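Local coordinates for protein serpin B3 (Homo sapiens, PDB 4ZK3) that belongs to the serpin family of protease inhibitors, probably acts as such an inhibitor, and makes up the Pso p27 antigen that forms large aggregates in psoriasis, at residues E24-Y29 and V289-Y293; L88-F92 and Q375-S380; F136-P140 and I168-L174; K158-P164 and L329-F333. All blocks are in the same frame, centred on the assembly; numbering follows the deposited sequence.

Contact 1 (E24-Y29 and V289-Y293); sequences ENNIFY and VEESY
Strand 27-29 crosses strand 289-293 at 74°, the two axes 6.5 Å apart, with Phe-28 lying over Glu-291. This is one place where the two central sheets of the serpin fold stack: 27-29 edges sheet B beside strand 380-387, and 289-293 belongs to sheet A. Val-289 points CG1 at strand 27-29, where it meets Phe-28 CB at 3.6 Å and also touches CB of Asn-26, whose amide is held elsewhere by Ser-388 and Ser-389. Two residues further on, Glu-291 bends at chi2 and brings its carboxylate against the backbone O of Asn-26. There it meets the poorly ordered Glu-24, OE1 to OE1 at 3.1 Å, with the carboxylate planes turned 49° apart. Water 1 donates to Glu-24 OE1 and to Glu-291 OE2, which probably eases the like-charge contact. Tyr-293, stacked on Phe-19, turns its ring edge to the carbonyl O of Phe-28, with CE1 3.3 Å from that oxygen. Its hydroxyl does two jobs: it shares water 2 with Asn-26 O, and it accepts the backbone N-H of Phe-28, with N to OH 3.2 Å and 157° at the hydrogen.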
loop_
_atom_site.group_PDB
_atom_site.type_symbol
_atom_site.label_atom_id
_atom_site.label_comp_id
_atom_site.label_asym_id
_atom_site.label_seq_id
_atom_site.Cartn_x
_atom_site.Cartn_y
_atom_site.Cartn_z
ATOM N N GLU A 24 -5.122 -16.765 1.351
ATOM C CA GLU A 24 -6.049 -15.640 1.538
ATOM C C GLU A 24 -6.765 -15.300 0.222
ATOM O O GLU A 24 -6.159 -15.212 -0.831
ATOM C CB GLU A 24 -5.303 -14.410 2.077
ATOM C CG GLU A 24 -4.619 -14.600 3.445
ATOM C CD GLU A 24 -5.605 -14.856 4.582
ATOM O OE1 GLU A 24 -6.672 -14.181 4.589
ATOM O OE2 GLU A 24 -5.302 -15.720 5.458
ATOM N N ASN A 25 -8.076 -15.177 0.284
ATOM C CA ASN A 25 -8.863 -14.791 -0.868
ATOM C C ASN A 25 -8.620 -13.302 -1.205
ATOM O O ASN A 25 -8.248 -12.959 -2.328
ATOM C CB ASN A 25 -10.342 -15.026 -0.580
ATOM C CG ASN A 25 -10.667 -16.485 -0.234
ATOM O OD1 ASN A 25 -9.896 -17.422 -0.502
ATOM N ND2 ASN A 25 -11.818 -16.668 0.362
ATOM N N ASN A 26 -8.811 -12.437 -0.218
ATOM C CA ASN A 26 -8.588 -10.983 -0.404
ATOM C C ASN A 26 -7.141 -10.570 -0.251
ATOM O O ASN A 26 -6.388 -11.182 0.563
ATOM C CB ASN A 26 -9.419 -10.220 0.616
ATOM C CG ASN A 26 -10.847 -10.565 0.490
ATOM O OD1 ASN A 26 -11.236 -11.047 -0.553
ATOM N ND2 ASN A 26 -11.645 -10.287 1.492
ATOM N N ILE A 27 -6.772 -9.487 -0.963
ATOM C CA ILE A 27 -5.424 -8.939 -0.964
ATOM C C ILE A 27 -5.615 -7.404 -0.766
ATOM O O ILE A 27 -6.498 -6.807 -1.336
ATOM C CB ILE A 27 -4.728 -9.222 -2.313
ATOM C CG1 ILE A 27 -4.373 -10.730 -2.449
ATOM C CG2 ILE A 27 -3.505 -8.316 -2.535
ATOM C CD1 ILE A 27 -3.962 -11.060 -3.870
ATOM N N PHE A 28 -4.855 -6.796 0.126
ATOM C CA PHE A 28 -4.911 -5.348 0.283
ATOM C C PHE A 28 -3.633 -4.868 0.965
ATOM O O PHE A 28 -3.176 -5.430 1.990
ATOM C CB PHE A 28 -6.187 -4.914 0.985
ATOM C CG PHE A 28 -6.329 -3.470 1.059
ATOM C CD1 PHE A 28 -6.733 -2.746 -0.063
ATOM C CD2 PHE A 28 -5.953 -2.790 2.216
ATOM C CE1 PHE A 28 -6.801 -1.355 -0.018
ATOM C CE2 PHE A 28 -5.981 -1.385 2.252
ATOM C CZ PHE A 28 -6.428 -0.670 1.143
ATOM N N TYR A 29 -3.001 -3.836 0.361
ATOM C CA TYR A 29 -1.680 -3.382 0.793
ATOM C C TYR A 29 -1.427 -1.987 0.220
ATOM O O TYR A 29 -2.147 -1.527 -0.706
ATOM C CB TYR A 29 -0.559 -4.315 0.348
ATOM C CG TYR A 29 -0.377 -4.488 -1.165
ATOM C CD1 TYR A 29 -1.183 -5.400 -1.884
ATOM C CD2 TYR A 29 0.660 -3.867 -1.834
ATOM C CE1 TYR A 29 -1.021 -5.572 -3.271
ATOM C CE2 TYR A 29 0.840 -4.036 -3.196
ATOM C CZ TYR A 29 -0.014 -4.883 -3.918
ATOM O OH TYR A 29 0.216 -5.102 -5.278
ATOM N N VAL A 289 -11.590 -5.102 4.317
ATOM C CA VAL A 289 -10.513 -6.034 4.152
ATOM C C VAL A 289 -9.356 -5.693 5.117
ATOM O O VAL A 289 -8.901 -4.537 5.169
ATOM C CB VAL A 289 -10.010 -6.019 2.701
ATOM C CG1 VAL A 289 -8.739 -6.840 2.535
ATOM C CG2 VAL A 289 -11.090 -6.506 1.735
ATOM N N GLU A 290 -8.811 -6.727 5.770
ATOM C CA GLU A 290 -7.712 -6.592 6.659
ATOM C C GLU A 290 -6.710 -7.671 6.358
ATOM O O GLU A 290 -7.037 -8.838 6.412
ATOM C CB GLU A 290 -8.240 -6.701 8.073
ATOM C CG GLU A 290 -9.348 -5.721 8.362
ATOM C CD GLU A 290 -9.700 -5.660 9.850
ATOM O OE1 GLU A 290 -10.871 -5.896 10.187
ATOM O OE2 GLU A 290 -8.806 -5.304 10.671
ATOM N N GLU A 291 -5.507 -7.322 5.953
ATOM C CA GLU A 291 -4.529 -8.360 5.680
ATOM C C GLU A 291 -3.144 -8.025 6.219
ATOM O O GLU A 291 -2.771 -6.829 6.339
ATOM C CB GLU A 291 -4.417 -8.605 4.180
ATOM C CG GLU A 291 -5.711 -8.958 3.445
ATOM C CD GLU A 291 -6.305 -10.324 3.772
ATOM O OE1 GLU A 291 -5.578 -11.282 4.152
ATOM O OE2 GLU A 291 -7.516 -10.405 3.623
ATOM N N SER A 292 -2.379 -9.070 6.490
ATOM C CA SER A 292 -0.989 -8.986 6.930
ATOM C C SER A 292 -0.015 -9.676 5.989
ATOM O O SER A 292 -0.329 -10.687 5.448
ATOM C CB SER A 292 -0.844 -9.649 8.292
ATOM O OG SER A 292 -1.657 -8.987 9.234
ATOM N N TYR A 293 1.215 -9.173 5.881
ATOM C CA TYR A 293 2.225 -9.781 5.033
ATOM C C TYR A 293 3.518 -9.814 5.763
ATOM O O TYR A 293 3.954 -8.783 6.307
ATOM C CB TYR A 293 2.394 -9.059 3.665
ATOM C CG TYR A 293 1.065 -8.934 2.946
ATOM C CD1 TYR A 293 0.172 -7.895 3.248
ATOM C CD2 TYR A 293 0.662 -9.894 2.048
ATOM C CE1 TYR A 293 -1.051 -7.837 2.625
ATOM C CE2 TYR A 293 -0.555 -9.846 1.442
ATOM C CZ TYR A 293 -1.396 -8.802 1.725
ATOM O OH TYR A 293 -2.627 -8.801 1.155
HETATM O O HOH W 1 -8.404 -12.822 3.244
HETATM O O HOH W 2 -3.781 -11.428 1.419
#

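Contact 2 (L88-F92 and Q375-S380); sequences LLTEF and QNKTNS
Phe-92 turns the edge of its ring to the 375-380 turn, and one face is turned to the carbonyl of Leu-88 in its own helix. On that face Leu-88 O stands 3.4 Å above the ring plane, displaced toward the rim; the same carbonyl accepts the Phe-92 N-H in the last turn of the helix. Around the edge come polar atoms of the other segment. Gln-375 OE1 lies 3.8 Å from Phe-92 CD1, its amide plane tilted 33° from the ring, and Ser-380 OG sits in the ring plane beside CZ. Ser-380 CB also meets Phe-92 CZ, at 3.6 Å, but obliquely. Leu-101 and Ile-103 of strand 99-110 also touch Phe-92.

The contact sets the C-terminal end of helix 81-91, helix D of the serpin fold, against the hairpin turn that joins strands 369-375 and 380-387 of sheet B. Gln-375 and Ser-380 close the turn with backbone bonds in both directions, and Asn-379, in the left-handed helical region with phi 55°, forms a G1 beta bulge with Ser-380 opposite Gln-375. No hydrogen bond joins helix to turn, so van der Waals contact does the work. Leu-88, which also rests on Leu-4 and Asn-8 of helix 4-19, sets CD2 against both Thr-378 CB (3.7 Å) and Ser-380 OG (3.6 Å). Toward the surface, Glu-91 and Thr-378 run alongside each other in opposite directions; the aliphatic CG of Glu-91 lies 4.0 Å from Thr-378 CG2, the methyl that chi1 of 64° sets anti to the carbonyl carbon.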
loop_
_atom_site.group_PDB
_atom_site.type_symbol
_atom_site.label_atom_id
_atom_site.label_comp_id
_atom_site.label_asym_id
_atom_site.label_seq_id
_atom_site.Cartn_x
_atom_site.Cartn_y
_atom_site.Cartn_z
ATOM N N LEU A 88 7.006 13.787 -3.311
ATOM C CA LEU A 88 5.818 12.974 -3.115
ATOM C C LEU A 88 5.308 12.978 -1.684
ATOM O O LEU A 88 4.116 13.213 -1.461
ATOM C CB LEU A 88 6.058 11.518 -3.501
ATOM C CG LEU A 88 5.772 11.087 -4.935
ATOM C CD1 LEU A 88 5.909 9.570 -4.987
ATOM C CD2 LEU A 88 4.402 11.558 -5.436
ATOM N N LEU A 89 6.173 12.678 -0.707
ATOM C CA LEU A 89 5.724 12.646 0.695
ATOM C C LEU A 89 4.941 13.911 1.089
ATOM O O LEU A 89 3.896 13.820 1.744
ATOM C CB LEU A 89 6.911 12.373 1.664
ATOM C CG LEU A 89 7.539 10.967 1.571
ATOM C CD1 LEU A 89 8.721 10.874 2.499
ATOM C CD2 LEU A 89 6.544 9.867 1.945
ATOM N N THR A 90 5.436 15.079 0.650
ATOM C CA THR A 90 4.813 16.388 0.907
ATOM C C THR A 90 3.359 16.404 0.425
ATOM O O THR A 90 2.473 16.877 1.127
ATOM C CB THR A 90 5.539 17.534 0.156
ATOM O OG1 THR A 90 6.942 17.341 0.208
ATOM C CG2 THR A 90 5.227 18.895 0.780
ATOM N N GLU A 91 3.139 15.883 -0.778
ATOM C CA GLU A 91 1.806 15.863 -1.412
ATOM C C GLU A 91 0.827 14.957 -0.700
ATOM O O GLU A 91 -0.361 15.179 -0.657
ATOM C CB GLU A 91 1.946 15.363 -2.832
ATOM C CG GLU A 91 2.879 16.195 -3.696
ATOM C CD GLU A 91 2.157 17.312 -4.391
ATOM O OE1 GLU A 91 2.507 17.572 -5.564
ATOM O OE2 GLU A 91 1.225 17.897 -3.771
ATOM N N PHE A 92 1.366 13.938 -0.079
ATOM C CA PHE A 92 0.571 12.967 0.602
ATOM C C PHE A 92 0.240 13.390 2.026
ATOM O O PHE A 92 -0.091 12.512 2.861
ATOM C CB PHE A 92 1.339 11.627 0.639
ATOM C CG PHE A 92 1.628 11.023 -0.702
ATOM C CD1 PHE A 92 1.018 11.466 -1.852
ATOM C CD2 PHE A 92 2.511 9.973 -0.782
ATOM C CE1 PHE A 92 1.292 10.874 -3.078
ATOM C CE2 PHE A 92 2.819 9.375 -2.001
ATOM C CZ PHE A 92 2.188 9.809 -3.157
ATOM N N GLN A 375 -3.897 8.919 -5.843
ATOM C CA GLN A 375 -3.771 10.396 -5.707
ATOM C C GLN A 375 -3.670 10.968 -7.133
ATOM O O GLN A 375 -2.767 10.628 -7.914
ATOM C CB GLN A 375 -2.676 10.779 -4.752
ATOM C CG GLN A 375 -1.770 11.918 -5.155
ATOM C CD GLN A 375 -2.028 13.174 -4.439
ATOM O OE1 GLN A 375 -2.069 13.210 -3.216
ATOM N NE2 GLN A 375 -2.151 14.235 -5.185
ATOM N N ASN A 376 -4.662 11.757 -7.527
ATOM C CA ASN A 376 -4.786 12.041 -8.984
ATOM C C ASN A 376 -3.685 12.968 -9.605
ATOM O O ASN A 376 -3.181 12.693 -10.673
ATOM C CB ASN A 376 -6.189 12.583 -9.287
ATOM C CG ASN A 376 -7.287 11.546 -9.068
ATOM O OD1 ASN A 376 -7.137 10.366 -9.355
ATOM N ND2 ASN A 376 -8.391 12.000 -8.629
ATOM N N LYS A 377 -3.284 14.002 -8.889
ATOM C CA LYS A 377 -2.277 14.963 -9.401
ATOM C C LYS A 377 -0.916 14.331 -9.586
ATOM O O LYS A 377 -0.236 14.602 -10.561
ATOM C CB LYS A 377 -2.172 16.156 -8.450
ATOM C CG LYS A 377 -3.187 17.235 -8.831
ATOM C CD LYS A 377 -4.055 17.811 -7.706
ATOM C CE LYS A 377 -5.542 17.706 -8.072
ATOM N NZ LYS A 377 -6.320 18.733 -7.347
ATOM N N THR A 378 -0.510 13.484 -8.637
ATOM C CA THR A 378 0.765 12.792 -8.724
ATOM C C THR A 378 0.672 11.505 -9.417
ATOM O O THR A 378 1.684 10.852 -9.623
ATOM C CB THR A 378 1.327 12.509 -7.345
ATOM O OG1 THR A 378 0.467 11.599 -6.635
ATOM C CG2 THR A 378 1.439 13.810 -6.572
ATOM N N ASN A 379 -0.548 11.077 -9.718
ATOM C CA ASN A 379 -0.754 9.747 -10.293
ATOM C C ASN A 379 -0.181 8.501 -9.503
ATOM O O ASN A 379 0.363 7.512 -10.071
ATOM C CB ASN A 379 -0.241 9.779 -11.718
ATOM C CG ASN A 379 -1.001 8.827 -12.608
ATOM O OD1 ASN A 379 -2.231 8.779 -12.616
ATOM N ND2 ASN A 379 -0.262 8.065 -13.379
ATOM N N SER A 380 -0.268 8.577 -8.198
ATOM C CA SER A 380 0.341 7.593 -7.324
ATOM C C SER A 380 -0.707 6.641 -6.773
ATOM O O SER A 380 -1.754 7.084 -6.281
ATOM C CB SER A 380 1.021 8.294 -6.168
ATOM O OG SER A 380 2.021 9.112 -6.710
#

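Contact 3 (F136-P140 and I168-L174); sequences FANAP and IGSNTTL
Phe-136 begins the approach to helix 140-153 and packs on a type I beta turn, Gly-169 to Thr-172. In the serpin fold these are the loops at the two ends of the helix F connection, which links strand 130-134 to strand 174-185 and lies across the front of sheet A. The Phe-136 ring receives the methyl of Thr-172 squarely: CG2 sits 3.7 Å from the ring centroid and only 1° off the normal, a textbook CH-pi contact. Ile-168 CG2 reaches the same ring obliquely, 3.7 Å from CD1, and Phe-136 CB presses on Thr-172 O. Main chain also meets main chain here, Phe-136 O taking a CA-H...O contact from Ser-170 CA at 3.2 Å. Ala-137 returns one, its CA directed at Ser-170 O at 3.5 Å, while its backbone N-H goes to Glu-110. After Ala-139, at the N-cap position, Pro-140 opens the helix and lays its ring on the turn, with CB 3.5 Å from Gly-169 C. Its carbonyl O rests on the methyl CG2 of Ile-168, which therefore touches both ends of 136-140. Thr-172 has chi1 of -70°, which points CG2 at the aromatic ring and swings OG1 back across the turn, where it accepts the N-H of Gly-169, N to OG1 3.1 Å, at a nearly straight 167°.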
loop_
_atom_site.group_PDB
_atom_site.type_symbol
_atom_site.label_atom_id
_atom_site.label_comp_id
_atom_site.label_asym_id
_atom_site.label_seq_id
_atom_site.Cartn_x
_atom_site.Cartn_y
_atom_site.Cartn_z
ATOM N N PHE A 136 15.475 -1.496 23.686
ATOM C CA PHE A 136 15.311 -2.810 23.091
ATOM C C PHE A 136 16.146 -3.775 23.961
ATOM O O PHE A 136 15.781 -4.927 24.105
ATOM C CB PHE A 136 15.824 -2.935 21.616
ATOM C CG PHE A 136 14.950 -2.257 20.531
ATOM C CD1 PHE A 136 13.618 -2.591 20.359
ATOM C CD2 PHE A 136 15.517 -1.334 19.644
ATOM C CE1 PHE A 136 12.840 -1.998 19.363
ATOM C CE2 PHE A 136 14.752 -0.730 18.670
ATOM C CZ PHE A 136 13.407 -1.064 18.533
ATOM N N ALA A 137 17.287 -3.299 24.480
ATOM C CA ALA A 137 18.239 -4.193 25.146
ATOM C C ALA A 137 17.593 -4.835 26.338
ATOM O O ALA A 137 17.599 -6.042 26.454
ATOM C CB ALA A 137 19.502 -3.451 25.583
ATOM N N ASN A 138 17.005 -4.023 27.204
ATOM C CA ASN A 138 16.420 -4.556 28.410
ATOM C C ASN A 138 14.929 -4.726 28.376
ATOM O O ASN A 138 14.395 -5.270 29.304
ATOM C CB ASN A 138 16.729 -3.656 29.588
ATOM C CG ASN A 138 18.177 -3.255 29.632
ATOM O OD1 ASN A 138 18.494 -2.057 29.634
ATOM N ND2 ASN A 138 19.050 -4.223 29.589
ATOM N N ALA A 139 14.236 -4.267 27.340
ATOM C CA ALA A 139 12.772 -4.264 27.363
ATOM C C ALA A 139 12.206 -4.401 25.946
ATOM O O ALA A 139 11.474 -3.550 25.474
ATOM C CB ALA A 139 12.315 -2.993 28.049
ATOM N N PRO A 140 12.571 -5.494 25.271
ATOM C CA PRO A 140 12.263 -5.615 23.852
ATOM C C PRO A 140 10.782 -5.791 23.625
ATOM O O PRO A 140 10.255 -5.331 22.600
ATOM C CB PRO A 140 13.003 -6.870 23.419
ATOM C CG PRO A 140 13.169 -7.652 24.688
ATOM C CD PRO A 140 13.337 -6.642 25.777
ATOM N N ILE A 168 10.900 -8.771 17.482
ATOM C CA ILE A 168 11.772 -7.883 18.247
ATOM C C ILE A 168 12.415 -8.684 19.424
ATOM O O ILE A 168 11.731 -9.448 20.094
ATOM C CB ILE A 168 11.014 -6.682 18.867
ATOM C CG1 ILE A 168 10.329 -5.812 17.814
ATOM C CG2 ILE A 168 11.955 -5.834 19.676
ATOM C CD1 ILE A 168 11.213 -5.615 16.614
ATOM N N GLY A 169 13.703 -8.446 19.665
ATOM C CA GLY A 169 14.513 -9.150 20.676
ATOM C C GLY A 169 15.464 -8.183 21.366
ATOM O O GLY A 169 15.524 -6.988 21.005
ATOM N N SER A 170 16.208 -8.644 22.373
ATOM C CA SER A 170 17.088 -7.704 23.128
ATOM C C SER A 170 18.308 -7.351 22.298
ATOM O O SER A 170 19.032 -6.394 22.593
ATOM C CB SER A 170 17.528 -8.306 24.456
ATOM O OG SER A 170 18.109 -9.543 24.141
ATOM N N ASN A 171 18.555 -8.116 21.241
ATOM C CA ASN A 171 19.583 -7.707 20.312
ATOM C C ASN A 171 19.101 -6.745 19.122
ATOM O O ASN A 171 19.885 -6.371 18.274
ATOM C CB ASN A 171 20.261 -8.947 19.792
ATOM C CG ASN A 171 19.323 -9.787 18.998
ATOM O OD1 ASN A 171 18.098 -9.816 19.278
ATOM N ND2 ASN A 171 19.853 -10.440 17.976
ATOM N N THR A 172 17.841 -6.318 19.120
ATOM C CA THR A 172 17.308 -5.416 18.067
ATOM C C THR A 172 17.899 -4.062 18.226
ATOM O O THR A 172 17.947 -3.552 19.326
ATOM C CB THR A 172 15.771 -5.358 18.135
ATOM O OG1 THR A 172 15.278 -6.625 17.712
ATOM C CG2 THR A 172 15.180 -4.325 17.173
ATOM N N THR A 173 18.400 -3.454 17.141
ATOM C CA THR A 173 18.898 -2.086 17.284
ATOM C C THR A 173 18.138 -0.993 16.501
ATOM O O THR A 173 18.317 0.180 16.808
ATOM C CB THR A 173 20.388 -1.999 16.958
ATOM O OG1 THR A 173 20.604 -2.501 15.636
ATOM C CG2 THR A 173 21.189 -2.749 18.036
ATOM N N LEU A 174 17.306 -1.401 15.534
ATOM C CA LEU A 174 16.648 -0.507 14.571
ATOM C C LEU A 174 15.288 -1.101 14.145
ATOM O O LEU A 174 15.215 -2.234 13.749
ATOM C CB LEU A 174 17.576 -0.375 13.351
ATOM C CG LEU A 174 16.956 0.161 12.060
ATOM C CD1 LEU A 174 17.663 1.369 11.489
ATOM C CD2 LEU A 174 16.928 -0.913 11.010
#

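Contact 4 (K158-P164 and L329-F333); sequences KIKNLIP and LHKAF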
loop_
_atom_site.group_PDB
_atom_site.type_symbol
_atom_site.label_atom_id
_atom_site.label_comp_id
_atom_site.label_asym_id
_atom_site.label_seq_id
_atom_site.Cartn_x
_atom_site.Cartn_y
_atom_site.Cartn_z
ATOM N N LYS A 158 -6.591 1.756 13.218
ATOM C CA LYS A 158 -6.962 0.635 12.323
ATOM C C LYS A 158 -5.895 -0.419 12.138
ATOM O O LYS A 158 -6.203 -1.536 11.704
ATOM C CB LYS A 158 -7.302 1.154 10.898
ATOM C CG LYS A 158 -8.536 2.048 10.841
ATOM C CD LYS A 158 -9.733 1.494 11.617
ATOM C CE LYS A 158 -10.829 2.528 11.701
ATOM N NZ LYS A 158 -11.930 2.009 12.504
ATOM N N ILE A 159 -4.613 -0.047 12.310
ATOM C CA ILE A 159 -3.538 -1.028 12.210
ATOM C C ILE A 159 -3.055 -1.305 13.629
ATOM O O ILE A 159 -2.349 -0.469 14.219
ATOM C CB ILE A 159 -2.363 -0.536 11.346
ATOM C CG1 ILE A 159 -2.923 -0.112 9.989
ATOM C CG2 ILE A 159 -1.322 -1.637 11.246
ATOM C CD1 ILE A 159 -3.545 -1.272 9.211
ATOM N N LYS A 160 -3.482 -2.433 14.165
ATOM C CA LYS A 160 -3.064 -2.875 15.490
ATOM C C LYS A 160 -2.064 -3.959 15.409
ATOM O O LYS A 160 -2.099 -4.756 14.507
ATOM C CB LYS A 160 -4.286 -3.394 16.230
ATOM C CG LYS A 160 -5.394 -2.371 16.466
ATOM C CD LYS A 160 -6.379 -2.962 17.534
ATOM C CE LYS A 160 -7.331 -1.962 18.050
ATOM N NZ LYS A 160 -8.022 -1.341 16.901
ATOM N N ASN A 161 -1.140 -4.000 16.372
ATOM C CA ASN A 161 -0.223 -5.125 16.508
ATOM C C ASN A 161 0.640 -5.334 15.221
ATOM O O ASN A 161 0.901 -6.454 14.769
ATOM C CB ASN A 161 -0.962 -6.391 16.986
ATOM C CG ASN A 161 -0.012 -7.459 17.553
ATOM O OD1 ASN A 161 0.076 -8.574 17.053
ATOM N ND2 ASN A 161 0.681 -7.119 18.621
ATOM N N LEU A 162 1.098 -4.240 14.635
ATOM C CA LEU A 162 1.826 -4.328 13.371
ATOM C C LEU A 162 2.935 -5.372 13.436
ATOM O O LEU A 162 3.072 -6.158 12.533
ATOM C CB LEU A 162 2.411 -2.944 12.997
ATOM C CG LEU A 162 3.342 -2.990 11.756
ATOM C CD1 LEU A 162 2.603 -3.424 10.475
ATOM C CD2 LEU A 162 4.039 -1.646 11.615
ATOM N N ILE A 163 3.696 -5.350 14.543
ATOM C CA ILE A 163 4.836 -6.214 14.743
ATOM C C ILE A 163 4.453 -7.276 15.824
ATOM O O ILE A 163 4.381 -6.947 17.008
ATOM C CB ILE A 163 6.077 -5.459 15.208
ATOM C CG1 ILE A 163 6.483 -4.304 14.240
ATOM C CG2 ILE A 163 7.242 -6.431 15.295
ATOM C CD1 ILE A 163 7.518 -3.406 14.865
ATOM N N PRO A 164 4.170 -8.513 15.393
ATOM C CA PRO A 164 3.817 -9.552 16.352
ATOM C C PRO A 164 5.037 -10.049 17.145
ATOM O O PRO A 164 6.184 -9.705 16.825
ATOM C CB PRO A 164 3.222 -10.662 15.466
ATOM C CG PRO A 164 2.750 -9.952 14.227
ATOM C CD PRO A 164 3.884 -8.968 14.016
ATOM N N LEU A 329 7.662 -6.379 7.762
ATOM C CA LEU A 329 6.264 -6.673 8.005
ATOM C C LEU A 329 5.346 -5.548 7.465
ATOM O O LEU A 329 5.703 -4.364 7.506
ATOM C CB LEU A 329 6.017 -6.804 9.484
ATOM C CG LEU A 329 6.823 -7.864 10.221
ATOM C CD1 LEU A 329 6.273 -7.871 11.602
ATOM C CD2 LEU A 329 6.646 -9.228 9.596
ATOM N N HIS A 330 4.189 -5.947 6.974
ATOM C CA HIS A 330 3.176 -5.025 6.435
ATOM C C HIS A 330 1.813 -5.478 6.857
ATOM O O HIS A 330 1.502 -6.689 6.813
ATOM C CB HIS A 330 3.253 -5.007 4.922
ATOM C CG HIS A 330 2.411 -3.958 4.262
ATOM N ND1 HIS A 330 2.724 -2.607 4.289
ATOM C CD2 HIS A 330 1.291 -4.060 3.516
ATOM C CE1 HIS A 330 1.814 -1.925 3.602
ATOM N NE2 HIS A 330 0.922 -2.777 3.159
ATOM N N LYS A 331 0.976 -4.506 7.187
ATOM C CA LYS A 331 -0.396 -4.743 7.528
ATOM C C LYS A 331 -1.288 -3.604 6.988
ATOM O O LYS A 331 -0.953 -2.435 7.037
ATOM C CB LYS A 331 -0.487 -4.870 9.058
ATOM C CG LYS A 331 -1.754 -5.538 9.518
ATOM C CD LYS A 331 -1.747 -5.814 11.013
ATOM C CE LYS A 331 -3.085 -6.388 11.436
ATOM N NZ LYS A 331 -3.004 -6.828 12.858
ATOM N N ALA A 332 -2.472 -3.943 6.532
ATOM C CA ALA A 332 -3.309 -2.986 5.812
ATOM C C ALA A 332 -4.785 -3.255 6.062
ATOM O O ALA A 332 -5.188 -4.404 6.312
ATOM C CB ALA A 332 -2.999 -2.998 4.306
ATOM N N PHE A 333 -5.566 -2.183 5.996
ATOM C CA PHE A 333 -7.011 -2.160 6.304
ATOM C C PHE A 333 -7.729 -1.259 5.312
ATOM O O PHE A 333 -7.245 -0.152 5.004
ATOM C CB PHE A 333 -7.162 -1.529 7.706
ATOM C CG PHE A 333 -8.594 -1.176 8.095
ATOM C CD1 PHE A 333 -9.175 0.044 7.716
ATOM C CD2 PHE A 333 -9.330 -2.041 8.896
ATOM C CE1 PHE A 333 -10.511 0.363 8.062
ATOM C CE2 PHE A 333 -10.654 -1.701 9.311
ATOM C CZ PHE A 333 -11.231 -0.497 8.887
HETATM O O HOH W 3 -5.091 -4.313 13.072
HETATM O O HOH W 4 -0.746 -8.116 13.658
#
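Lys-331 sends its chain straight out from the strand toward the 158-164 loop, CG anti to the backbone N (chi1 -162°) and every later torsion extended, so that the ammonium group arrives at the carbonyl of Lys-160. Lys-158 instead bends at chi2 (-46°), which lays its methylenes on Phe-333, whose ring is met over one face by CD, 3.9 Å from the centroid and shifted toward the rim. Beyond that ring the amine of Lys-158 has a long, weak ion pair with Glu-342.

Lys-331 NZ lies 2.8 Å from Lys-160 O, with 160° at the oxygen. It also donates to water 4, which passes a bond on to Asn-161 O, and more weakly to water 3, which accepts the N-H of Lys-160. One lysine thus ties down the loop backbone at several points, while the amine of Lys-160 itself turns back to Glu-157 O.

The loop is the serpin segment that follows helix F and runs over the front of sheet A. Strand 325-336 beneath it lies between 276-294 and 340-351; the latter holds the alanine-rich reactive-loop sequence as a sheet strand, consistent with the loop-inserted, relaxed form.

Either side of the lysine the contact is apolar. Ile-159 CD1 lies on the strand backbone, 3.6 Å from Lys-331 O, and Leu-162 CD1 flanks Lys-331 CB at 3.7 Å. At the far end Leu-329 pushes CD1 under the loop, 3.6 Å from Pro-164 CD and 3.7 Å from Leu-162 O.

In the fold
Contacts 1 and 4 work on opposite faces of sheet A, where strands 276-294 and 325-336 are neighbours: sheet B packs behind and the 158-164 loop in front. All four contacts are partly buried, but the centres of 1, 2 and 4 lie about 11 to 13 Å from the chain's centre and that of contact 3 about 27 Å. Contact 1 brings carboxylates together; contact 4 sets a lysine on one loop carbonyl and reaches another through water. Contact 3 joins the start of helix 140-153 to the loop leading into strand 174-185 and meets contact 4 through Ile-168 and Ile-163. Contact 2 lies apart; like contact 3 it has no hydrogen bond between its segments.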